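Local atomic coordinates of trehalose-6-phosphate phosphatase (Candida albicans, PDB entry 5DXI), a protein that belongs to the trehalose-phosphatase family of the HAD clan, pairing an alpha/beta core with a smaller antiparallel-sheet cap and holding a magnesium ion at the ends of the core strands. Residues D28-L33 with S68-A73; A177-I182 with G232-D237; R22-F27 with D226-L231. All blocks are in the same frame, centred on the assembly; numbering follows the deposited sequence.

Interaction 1: D28-L33 with S68-A73. With MG (magnesium ion), chain E; BEF (beryllium trifluoride ion), chain F; GLC (alpha-D-glucopyranose), chain C; GLC (alpha-D-glucopyranose), chain B.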
loop_
_atom_site.group_PDB
_atom_site.type_symbol
_atom_site.label_atom_id
_atom_site.label_comp_id
_atom_site.label_asym_id
_atom_site.label_seq_id
_atom_site.Cartn_x
_atom_site.Cartn_y
_atom_site.Cartn_z
ATOM N N ASP A 28 -2.087 3.381 -0.774
ATOM C CA ASP A 28 -2.593 2.457 0.212
ATOM C C ASP A 28 -4.047 2.823 0.558
ATOM O O ASP A 28 -4.408 3.995 0.454
ATOM C CB ASP A 28 -1.753 2.526 1.462
ATOM C CG ASP A 28 -2.186 1.540 2.449
ATOM O OD1 ASP A 28 -2.337 0.414 1.976
ATOM O OD2 ASP A 28 -2.423 1.864 3.628
ATOM N N TYR A 29 -4.858 1.856 1.003
ATOM C CA TYR A 29 -6.233 2.163 1.418
ATOM C C TYR A 29 -6.362 2.279 2.938
ATOM O O TYR A 29 -6.483 3.383 3.472
ATOM C CB TYR A 29 -7.238 1.116 0.905
ATOM C CG TYR A 29 -8.668 1.477 1.292
ATOM C CD1 TYR A 29 -9.294 2.581 0.725
ATOM C CD2 TYR A 29 -9.367 0.742 2.241
ATOM C CE1 TYR A 29 -10.581 2.942 1.075
ATOM C CE2 TYR A 29 -10.678 1.098 2.607
ATOM C CZ TYR A 29 -11.273 2.201 2.006
ATOM O OH TYR A 29 -12.564 2.584 2.330
ATOM N N ASP A 30 -6.308 1.156 3.642
ATOM C CA ASP A 30 -6.542 1.164 5.087
ATOM C C ASP A 30 -5.511 1.959 5.880
ATOM O O ASP A 30 -4.316 1.800 5.704
ATOM C CB ASP A 30 -6.594 -0.260 5.633
ATOM C CG ASP A 30 -7.822 -1.012 5.158
ATOM O OD1 ASP A 30 -8.908 -0.767 5.724
ATOM O OD2 ASP A 30 -7.700 -1.843 4.229
ATOM N N GLY A 31 -6.003 2.832 6.753
ATOM C CA GLY A 31 -5.156 3.660 7.588
ATOM C C GLY A 31 -4.491 4.776 6.802
ATOM O O GLY A 31 -3.667 5.526 7.335
ATOM N N THR A 32 -4.884 4.913 5.541
ATOM C CA THR A 32 -4.242 5.859 4.650
ATOM C C THR A 32 -5.284 6.756 3.997
ATOM O O THR A 32 -5.237 7.972 4.163
ATOM C CB THR A 32 -3.400 5.116 3.583
ATOM O OG1 THR A 32 -2.355 4.386 4.245
ATOM C CG2 THR A 32 -2.794 6.093 2.578
ATOM N N LEU A 33 -6.229 6.157 3.271
ATOM C CA LEU A 33 -7.338 6.908 2.673
ATOM C C LEU A 33 -8.571 6.902 3.585
ATOM O O LEU A 33 -9.529 7.644 3.355
ATOM C CB LEU A 33 -7.700 6.338 1.301
ATOM C CG LEU A 33 -6.583 6.355 0.259
ATOM C CD1 LEU A 33 -7.036 5.724 -1.064
ATOM C CD2 LEU A 33 -6.135 7.782 0.041
ATOM N N SER A 68 -3.414 -2.450 -1.965
ATOM C CA SER A 68 -3.920 -2.753 -0.636
ATOM C C SER A 68 -3.637 -4.187 -0.207
ATOM O O SER A 68 -3.356 -5.041 -1.040
ATOM C CB SER A 68 -5.452 -2.494 -0.596
ATOM O OG SER A 68 -5.992 -2.776 0.690
ATOM N N GLY A 69 -3.734 -4.446 1.097
ATOM C CA GLY A 69 -3.751 -5.807 1.606
ATOM C C GLY A 69 -5.119 -6.465 1.453
ATOM O O GLY A 69 -5.240 -7.699 1.541
ATOM N N ARG A 70 -6.145 -5.647 1.205
ATOM C CA ARG A 70 -7.532 -6.124 1.040
ATOM C C ARG A 70 -7.677 -7.154 -0.076
ATOM O O ARG A 70 -6.950 -7.106 -1.077
ATOM C CB ARG A 70 -8.467 -4.947 0.742
ATOM C CG ARG A 70 -8.718 -3.976 1.895
ATOM C CD ARG A 70 -9.412 -4.658 3.091
ATOM N NE ARG A 70 -9.684 -3.686 4.149
ATOM C CZ ARG A 70 -10.755 -3.678 4.940
ATOM N NH1 ARG A 70 -11.705 -4.604 4.818
ATOM N NH2 ARG A 70 -10.876 -2.729 5.863
ATOM N N ASP A 71 -8.638 -8.055 0.068
ATOM C CA ASP A 71 -8.905 -8.999 -1.006
ATOM C C ASP A 71 -9.632 -8.294 -2.156
ATOM O O ASP A 71 -10.045 -7.132 -2.025
ATOM C CB ASP A 71 -9.693 -10.222 -0.497
ATOM C CG ASP A 71 -11.070 -9.879 0.076
ATOM O OD1 ASP A 71 -11.670 -8.838 -0.272
ATOM O OD2 ASP A 71 -11.580 -10.705 0.858
ATOM N N GLN A 72 -9.755 -8.983 -3.286
ATOM C CA GLN A 72 -10.354 -8.385 -4.483
ATOM C C GLN A 72 -11.805 -7.970 -4.262
ATOM O O GLN A 72 -12.240 -6.926 -4.760
ATOM C CB GLN A 72 -10.292 -9.361 -5.656
ATOM C CG GLN A 72 -8.889 -9.745 -6.045
ATOM C CD GLN A 72 -8.868 -11.070 -6.764
ATOM O OE1 GLN A 72 -8.936 -12.121 -6.136
ATOM N NE2 GLN A 72 -8.782 -11.028 -8.080
ATOM N N ALA A 73 -12.545 -8.796 -3.528
ATOM C CA ALA A 73 -13.971 -8.554 -3.289
ATOM C C ALA A 73 -14.195 -7.187 -2.643
ATOM O O ALA A 73 -15.011 -6.405 -3.114
ATOM C CB ALA A 73 -14.563 -9.664 -2.425
HETATM MG MG MG E . -2.740 0.558 5.245
HETATM BE BE BEF F . -3.349 -0.548 2.600
HETATM F F1 BEF F . -2.826 -2.233 2.734
HETATM F F2 BEF F . -3.947 -0.631 4.259
HETATM F F3 BEF F . -4.978 -0.937 2.036
HETATM C C1 GLC C . -7.268 -4.363 6.944
HETATM C C2 GLC C . -7.724 -5.737 6.471
HETATM C C3 GLC C . -6.499 -6.598 6.146
HETATM C C4 GLC C . -5.641 -5.879 5.120
HETATM C C5 GLC C . -5.252 -4.511 5.672
HETATM C C6 GLC C . -4.496 -3.728 4.615
HETATM O O1 GLC C . -6.570 -4.477 8.183
HETATM O O2 GLC C . -8.505 -6.341 7.498
HETATM O O3 GLC C . -6.911 -7.844 5.604
HETATM O O4 GLC C . -4.447 -6.640 4.836
HETATM O O5 GLC C . -6.405 -3.748 5.986
HETATM O O6 GLC C . -5.383 -3.438 3.528
HETATM C C1 GLC B . -6.309 -3.191 8.765
HETATM C C2 GLC B . -5.763 -3.349 10.167
HETATM C C3 GLC B . -6.834 -3.920 11.088
HETATM C C4 GLC B . -8.060 -3.012 11.089
HETATM C C5 GLC B . -8.562 -2.872 9.653
HETATM C C6 GLC B . -9.730 -1.902 9.529
HETATM O O2 GLC B . -4.633 -4.217 10.182
HETATM O O3 GLC B . -6.286 -4.048 12.402
HETATM O O4 GLC B . -9.104 -3.586 11.880
HETATM O O5 GLC B . -7.497 -2.385 8.815
HETATM O O6 GLC B . -9.248 -0.569 9.785
HETATM O O HOH W 1 -1.118 -0.730 4.922
HETATM O O HOH W 2 -3.121 -0.182 7.093
#

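Interaction 2: A177-I182 with G232-D237. With MG (magnesium ion), chain E; GLC (alpha-D-glucopyranose), chain B.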
loop_
_atom_site.group_PDB
_atom_site.type_symbol
_atom_site.label_atom_id
_atom_site.label_comp_id
_atom_site.label_asym_id
_atom_site.label_seq_id
_atom_site.Cartn_x
_atom_site.Cartn_y
_atom_site.Cartn_z
ATOM N N ALA A 177 4.352 -8.345 10.321
ATOM C CA ALA A 177 3.617 -7.772 11.441
ATOM C C ALA A 177 2.946 -6.500 10.922
ATOM O O ALA A 177 3.621 -5.571 10.481
ATOM C CB ALA A 177 4.542 -7.474 12.624
ATOM N N GLY A 178 1.625 -6.446 10.998
ATOM C CA GLY A 178 0.887 -5.266 10.585
ATOM C C GLY A 178 0.190 -4.688 11.804
ATOM O O GLY A 178 0.338 -5.217 12.902
ATOM N N LYS A 179 -0.530 -3.588 11.629
ATOM C CA LYS A 179 -1.251 -2.990 12.744
ATOM C C LYS A 179 -2.238 -3.990 13.339
ATOM O O LYS A 179 -3.235 -4.344 12.714
ATOM C CB LYS A 179 -1.953 -1.713 12.286
ATOM C CG LYS A 179 -0.972 -0.546 12.054
ATOM C CD LYS A 179 -1.704 0.683 11.544
ATOM C CE LYS A 179 -0.774 1.891 11.401
ATOM N NZ LYS A 179 -1.530 3.024 10.789
ATOM N N ALA A 180 -1.909 -4.463 14.538
ATOM C CA ALA A 180 -2.718 -5.439 15.270
ATOM C C ALA A 180 -3.042 -6.660 14.408
ATOM O O ALA A 180 -4.159 -7.202 14.473
ATOM C CB ALA A 180 -4.019 -4.788 15.806
ATOM N N ASN A 181 -2.082 -7.072 13.576
ATOM C CA ASN A 181 -2.263 -8.298 12.805
ATOM C C ASN A 181 -0.947 -9.008 12.511
ATOM O O ASN A 181 0.140 -8.481 12.754
ATOM C CB ASN A 181 -3.029 -8.010 11.483
ATOM C CG ASN A 181 -2.156 -7.327 10.386
ATOM O OD1 ASN A 181 -1.013 -7.701 10.147
ATOM N ND2 ASN A 181 -2.728 -6.338 9.715
ATOM N N ILE A 182 -1.065 -10.235 12.023
ATOM C CA ILE A 182 0.046 -10.900 11.378
ATOM C C ILE A 182 -0.467 -11.297 10.003
ATOM O O ILE A 182 -1.585 -11.790 9.887
ATOM C CB ILE A 182 0.537 -12.133 12.154
ATOM C CG1 ILE A 182 1.133 -11.710 13.492
ATOM C CG2 ILE A 182 1.615 -12.876 11.366
ATOM C CD1 ILE A 182 1.441 -12.876 14.398
ATOM N N GLY A 232 1.206 5.428 2.420
ATOM C CA GLY A 232 0.916 4.212 3.166
ATOM C C GLY A 232 1.262 4.319 4.644
ATOM O O GLY A 232 2.021 5.193 5.056
ATOM N N ASP A 233 0.705 3.414 5.442
ATOM C CA ASP A 233 0.731 3.557 6.889
ATOM C C ASP A 233 1.360 2.377 7.600
ATOM O O ASP A 233 1.577 2.437 8.805
ATOM C CB ASP A 233 -0.704 3.738 7.426
ATOM C CG ASP A 233 -1.527 2.448 7.347
ATOM O OD1 ASP A 233 -2.188 2.091 8.350
ATOM O OD2 ASP A 233 -1.506 1.782 6.284
ATOM N N ASP A 234 1.628 1.288 6.881
ATOM C CA ASP A 234 2.014 0.066 7.584
ATOM C C ASP A 234 3.229 -0.589 6.944
ATOM O O ASP A 234 3.784 -0.080 5.970
ATOM C CB ASP A 234 0.839 -0.915 7.642
ATOM C CG ASP A 234 0.829 -1.745 8.917
ATOM O OD1 ASP A 234 1.833 -1.731 9.659
ATOM O OD2 ASP A 234 -0.190 -2.430 9.172
ATOM N N LEU A 235 3.667 -1.692 7.535
ATOM C CA LEU A 235 4.902 -2.328 7.130
ATOM C C LEU A 235 4.874 -2.739 5.660
ATOM O O LEU A 235 5.845 -2.535 4.932
ATOM C CB LEU A 235 5.174 -3.541 8.021
ATOM C CG LEU A 235 6.398 -4.375 7.635
ATOM C CD1 LEU A 235 7.664 -3.528 7.622
ATOM C CD2 LEU A 235 6.539 -5.574 8.584
ATOM N N THR A 236 3.747 -3.291 5.220
ATOM C CA THR A 236 3.579 -3.637 3.818
ATOM C C THR A 236 3.909 -2.479 2.867
ATOM O O THR A 236 4.452 -2.700 1.784
ATOM C CB THR A 236 2.148 -4.132 3.533
ATOM O OG1 THR A 236 2.088 -4.566 2.178
ATOM C CG2 THR A 236 1.084 -3.013 3.779
ATOM N N ASP A 237 3.622 -1.250 3.287
ATOM C CA ASP A 237 3.819 -0.073 2.442
ATOM C C ASP A 237 5.278 0.367 2.352
ATOM O O ASP A 237 5.662 1.097 1.440
ATOM C CB ASP A 237 2.967 1.052 2.972
ATOM C CG ASP A 237 1.532 0.616 3.126
ATOM O OD1 ASP A 237 0.999 0.677 4.248
ATOM O OD2 ASP A 237 0.966 0.158 2.109
HETATM MG MG MG E . -2.740 0.558 5.245
HETATM C C1 GLC B . -6.309 -3.191 8.765
HETATM C C2 GLC B . -5.763 -3.349 10.167
HETATM C C3 GLC B . -6.834 -3.920 11.088
HETATM C C4 GLC B . -8.060 -3.012 11.089
HETATM C C5 GLC B . -8.562 -2.872 9.653
HETATM C C6 GLC B . -9.730 -1.902 9.529
HETATM O O2 GLC B . -4.633 -4.217 10.182
HETATM O O3 GLC B . -6.286 -4.048 12.402
HETATM O O4 GLC B . -9.104 -3.586 11.880
HETATM O O5 GLC B . -7.497 -2.385 8.815
HETATM O O6 GLC B . -9.248 -0.569 9.785
HETATM O O HOH W 3 0.554 4.917 10.966
HETATM O O HOH W 2 -3.121 -0.182 7.093
HETATM O O HOH W 1 -1.118 -0.730 4.922
#

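Interaction 3: R22-F27 with D226-L231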
loop_
_atom_site.group_PDB
_atom_site.type_symbol
_atom_site.label_atom_id
_atom_site.label_comp_id
_atom_site.label_asym_id
_atom_site.label_seq_id
_atom_site.Cartn_x
_atom_site.Cartn_y
_atom_site.Cartn_z
ATOM N N ARG A 22 2.621 13.664 -16.510
ATOM C CA ARG A 22 2.270 12.246 -16.380
ATOM C C ARG A 22 2.324 11.822 -14.918
ATOM O O ARG A 22 3.364 11.426 -14.393
ATOM C CB ARG A 22 3.202 11.387 -17.234
ATOM C CG ARG A 22 3.086 11.692 -18.722
ATOM C CD ARG A 22 4.206 11.064 -19.520
ATOM N NE ARG A 22 5.516 11.582 -19.121
ATOM C CZ ARG A 22 6.044 12.714 -19.578
ATOM N NH1 ARG A 22 5.375 13.460 -20.449
ATOM N NH2 ARG A 22 7.236 13.105 -19.156
ATOM N N ARG A 23 1.171 11.887 -14.275
ATOM C CA ARG A 23 1.114 11.725 -12.844
ATOM C C ARG A 23 0.667 10.322 -12.470
ATOM O O ARG A 23 -0.277 9.786 -13.058
ATOM C CB ARG A 23 0.168 12.772 -12.285
ATOM C CG ARG A 23 0.488 14.156 -12.861
ATOM C CD ARG A 23 -0.194 15.222 -12.076
ATOM N NE ARG A 23 -0.134 16.555 -12.676
ATOM C CZ ARG A 23 -1.168 17.174 -13.238
ATOM N NH1 ARG A 23 -2.347 16.568 -13.313
ATOM N NH2 ARG A 23 -1.013 18.393 -13.743
ATOM N N LEU A 24 1.327 9.736 -11.481
ATOM C CA LEU A 24 0.961 8.408 -10.997
ATOM C C LEU A 24 0.773 8.426 -9.487
ATOM O O LEU A 24 1.725 8.673 -8.716
ATOM C CB LEU A 24 2.024 7.379 -11.383
ATOM C CG LEU A 24 1.844 5.934 -10.922
ATOM C CD1 LEU A 24 0.594 5.295 -11.534
ATOM C CD2 LEU A 24 3.090 5.125 -11.269
ATOM N N PHE A 25 -0.458 8.169 -9.067
ATOM C CA PHE A 25 -0.806 8.077 -7.659
ATOM C C PHE A 25 -0.857 6.620 -7.211
ATOM O O PHE A 25 -1.529 5.784 -7.842
ATOM C CB PHE A 25 -2.161 8.758 -7.399
ATOM C CG PHE A 25 -2.151 10.243 -7.655
ATOM C CD1 PHE A 25 -1.784 11.131 -6.654
ATOM C CD2 PHE A 25 -2.469 10.750 -8.911
ATOM C CE1 PHE A 25 -1.761 12.501 -6.892
ATOM C CE2 PHE A 25 -2.442 12.117 -9.156
ATOM C CZ PHE A 25 -2.093 12.995 -8.142
ATOM N N LEU A 26 -0.173 6.330 -6.107
ATOM C CA LEU A 26 -0.044 4.975 -5.586
ATOM C C LEU A 26 -0.519 4.943 -4.144
ATOM O O LEU A 26 0.251 5.188 -3.197
ATOM C CB LEU A 26 1.405 4.507 -5.685
ATOM C CG LEU A 26 1.989 4.662 -7.086
ATOM C CD1 LEU A 26 3.533 4.716 -7.032
ATOM C CD2 LEU A 26 1.505 3.544 -8.001
ATOM N N PHE A 27 -1.798 4.634 -3.975
ATOM C CA PHE A 27 -2.436 4.786 -2.672
ATOM C C PHE A 27 -2.664 3.481 -1.959
ATOM O O PHE A 27 -3.384 2.608 -2.446
ATOM C CB PHE A 27 -3.806 5.473 -2.774
ATOM C CG PHE A 27 -3.763 6.858 -3.332
ATOM C CD1 PHE A 27 -2.628 7.660 -3.173
ATOM C CD2 PHE A 27 -4.880 7.389 -3.972
ATOM C CE1 PHE A 27 -2.604 8.953 -3.674
ATOM C CE2 PHE A 27 -4.859 8.681 -4.476
ATOM C CZ PHE A 27 -3.718 9.467 -4.328
ATOM N N ASP A 226 6.276 11.604 -14.349
ATOM C CA ASP A 226 7.188 12.649 -13.898
ATOM C C ASP A 226 6.732 13.191 -12.549
ATOM O O ASP A 226 7.314 14.133 -12.009
ATOM C CB ASP A 226 7.285 13.769 -14.938
ATOM C CG ASP A 226 5.929 14.359 -15.289
ATOM O OD1 ASP A 226 4.892 13.785 -14.877
ATOM O OD2 ASP A 226 5.893 15.391 -15.989
ATOM N N PHE A 227 5.689 12.565 -12.013
ATOM C CA PHE A 227 5.140 12.877 -10.699
ATOM C C PHE A 227 4.574 11.595 -10.109
ATOM O O PHE A 227 3.659 10.995 -10.681
ATOM C CB PHE A 227 4.046 13.945 -10.800
ATOM C CG PHE A 227 3.421 14.314 -9.482
ATOM C CD1 PHE A 227 3.890 15.395 -8.756
ATOM C CD2 PHE A 227 2.358 13.591 -8.974
ATOM C CE1 PHE A 227 3.311 15.747 -7.541
ATOM C CE2 PHE A 227 1.777 13.932 -7.761
ATOM C CZ PHE A 227 2.252 15.011 -7.044
ATOM N N MET A 228 5.124 11.166 -8.983
ATOM C CA MET A 228 4.648 9.967 -8.312
ATOM C C MET A 228 4.380 10.265 -6.842
ATOM O O MET A 228 5.289 10.655 -6.100
ATOM C CB MET A 228 5.663 8.821 -8.458
ATOM C CG MET A 228 5.793 8.252 -9.872
ATOM S SD MET A 228 7.507 8.093 -10.431
ATOM C CE MET A 228 7.906 9.818 -10.729
ATOM N N LEU A 229 3.132 10.097 -6.419
ATOM C CA LEU A 229 2.792 10.303 -5.015
ATOM C C LEU A 229 2.315 8.988 -4.426
ATOM O O LEU A 229 1.347 8.383 -4.907
ATOM C CB LEU A 229 1.728 11.383 -4.844
ATOM C CG LEU A 229 1.157 11.542 -3.435
ATOM C CD1 LEU A 229 2.267 11.925 -2.442
ATOM C CD2 LEU A 229 0.026 12.582 -3.411
ATOM N N CYS A 230 3.010 8.544 -3.390
ATOM C CA CYS A 230 2.747 7.239 -2.803
ATOM C C CYS A 230 2.527 7.378 -1.306
ATOM O O CYS A 230 3.381 7.925 -0.596
ATOM C CB CYS A 230 3.910 6.292 -3.090
ATOM S SG CYS A 230 3.809 4.645 -2.353
ATOM N N LEU A 231 1.387 6.878 -0.831
ATOM C CA LEU A 231 1.010 6.994 0.572
ATOM C C LEU A 231 0.705 5.642 1.204
ATOM O O LEU A 231 0.018 4.811 0.596
ATOM C CB LEU A 231 -0.207 7.909 0.722
ATOM C CG LEU A 231 0.030 9.370 0.329
ATOM C CD1 LEU A 231 -1.200 9.910 -0.404
ATOM C CD2 LEU A 231 0.376 10.225 1.560
#

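Interaction 1: D28-L33 with S68-A73
Asp28 and Ser68 face each other at the ends of neighbouring strands, with a beryllium trifluoride ion in front of both. CG of Asp28 is anti to its backbone N (chi1 -176°), which sends the carboxylate to the ion. OD1 of Asp28 is bonded covalently to BE of beryllium trifluoride, at 1.5 Å. Its other oxygen, OD2, binds the magnesium ion at 2.1 Å. Tyr29 follows with its CB 4.1 Å from OG of Ser68, while its hydroxyl is hydrogen-bonded to the backbone O of Ala43. The backbone N atoms of Tyr29 and Asp30 both donate to F3 of beryllium trifluoride. On the other segment, Gly69 N donates to F1 of the same ion at 2.9 Å. Ser68 OG also lies against F3 of beryllium trifluoride, at a distance too short to be relied on, and it accepts from Arg70 N to close an ST turn.

Asp30 carries the direct contact. Its backbone O binds magnesium, while its carboxylate points to Arg70. The guanidinium grips it side-on with two nitrogens. Arg70 NE reaches Asp30 OD2 at 2.7 Å, and Arg70 NH2 reaches Asp30 OD1 at 2.8 Å. Both bonds are nearly straight, and both oxygens are met on the syn side. The two flat groups lie only 19° apart, with Asp30 at the guanidinium edge. C2 of the chain C glucose lies over one guanidinium face. Thr32 then turns back, and its OG1 donates to the anti lone pair of Asp28 OD2, so that oxygen is held by both the metal and a hydroxyl.

Asp28, Asp30 and Thr32 fit the HAD-type DxDx(T/V) motif, and Asp233 completes the protein ligands of the metal. Pairing both oxygens of Asp30 with Arg70 fixes its carboxylate's rotation. The same salt bridge links the magnesium and beryllium trifluoride site to the glycan pocket.

Interaction 2: A177-I182 with G232-D237
Lys179 runs past Asp234 and ends on Asp233. Its CG is anti to the carbonyl carbon (chi1 -73°), and the extended chain beyond it carries NZ past Asp234 to Asp233. NZ of Lys179 forms a salt bridge with OD1 of Asp233 at 2.7 Å, meeting the oxygen on its anti side, 19° out of the carboxylate plane. OD2 of Asp233 binds the magnesium ion at 2.0 Å. One carboxylate therefore joins the lysine to the metal, and the ammonium probably eases the charge gathered there.

Asp234 slides along Lys179 in the opposite direction. Its OD2 takes the backbone N-H of Lys179 on the syn lone pair, at 2.7 Å. The same oxygen lies 3.5 Å from CG of Lys179 and 3.3 Å from CA of Gly178. Beside it, CD2 of Leu235 rests 3.5 Å from O of Ala177. Asp237 OD1 accepts from the backbone N atoms of both Asp233 and Asp234, and this braces the metal-binding loop from within.

Gly178 to Asn181 form a type II turn that also holds sugar. Lys179 O accepts from O2 and O3 of the chain B glucose, and Asn181 ND2 donates to O2.

The turn joins strands 173-178 and 181-186 of the antiparallel cap sheet. Ala177 and Ile182 pack on helix 149-165. Facing the turn, segment 232-237 leads from core strand 227-232 into helix 235-253.

Interaction 3: R22-F27 with D226-L231
The rings of Phe25 and Phe227 meet obliquely, with centroids 5.8 Å apart and planes at 59°. CE1 of Phe25 comes to CE2 of Phe227 at 3.9 Å, near the plane of the Phe227 ring. CD2 of Leu229 lies at the edge of the Phe25 ring. CB of Arg23 approaches the Phe227 ring obliquely. Phe27 and Leu231 lie side by side and point the same way, with CE1 of Phe27 3.7 Å from CD1 of Leu231. At the other end, OD2 of Asp226 sits over one face of the Arg22 guanidinium, 4.1 Å from NH2 of Arg22, and no N-H points at it. Arg22 NE bonds to Leu224 O instead.

Strands 23-27 and 227-231 run parallel, axes 4.7 Å apart. Leu24 N and Leu26 N donate to the carbonyls of Phe227 and Leu229. Leu229 N and Leu231 N return bonds to Leu24 and Leu26. Helix 10-19 packs on the aromatic face. Opposite, CB of Leu26 is 4.0 Å from CB of Cys230, under helices 191-199 and 235-253.

This is the centre of the three-layer, Rossmann-like alpha/beta core of the HAD fold. Alternate backbone groups pair here, while Arg23, Phe25 and Phe27 bond to strand 62-67. Mostly apolar side chains pack on both faces. Asp226 extends the pairing: its N donates to Arg22 O and its OD1 accepts from Arg22 N at 2.8 Å. OD2 accepts from Gln21 N, so the carboxylate serves chiefly the backbone.

From the N terminus, segment 22-27 comes first and runs straight into 28-33. Interaction 1 closes at 68-73, after a loop that includes helix 47-58 and strand 62-67. Interaction 2 opens at 177-182 in the cap. Segment 226-231 then closes interaction 3, the longest loop, with interaction 1 nested inside it. Segment 232-237 follows at once and closes interaction 2, which therefore crosses interaction 3 and stands in series with interaction 1. Interaction 3 aligns two central strands, whose ends lead into 28-33 and 232-237, which both bind the magnesium ion. Interaction 2 ties core to cap, and the glycan lies beside both loop contacts.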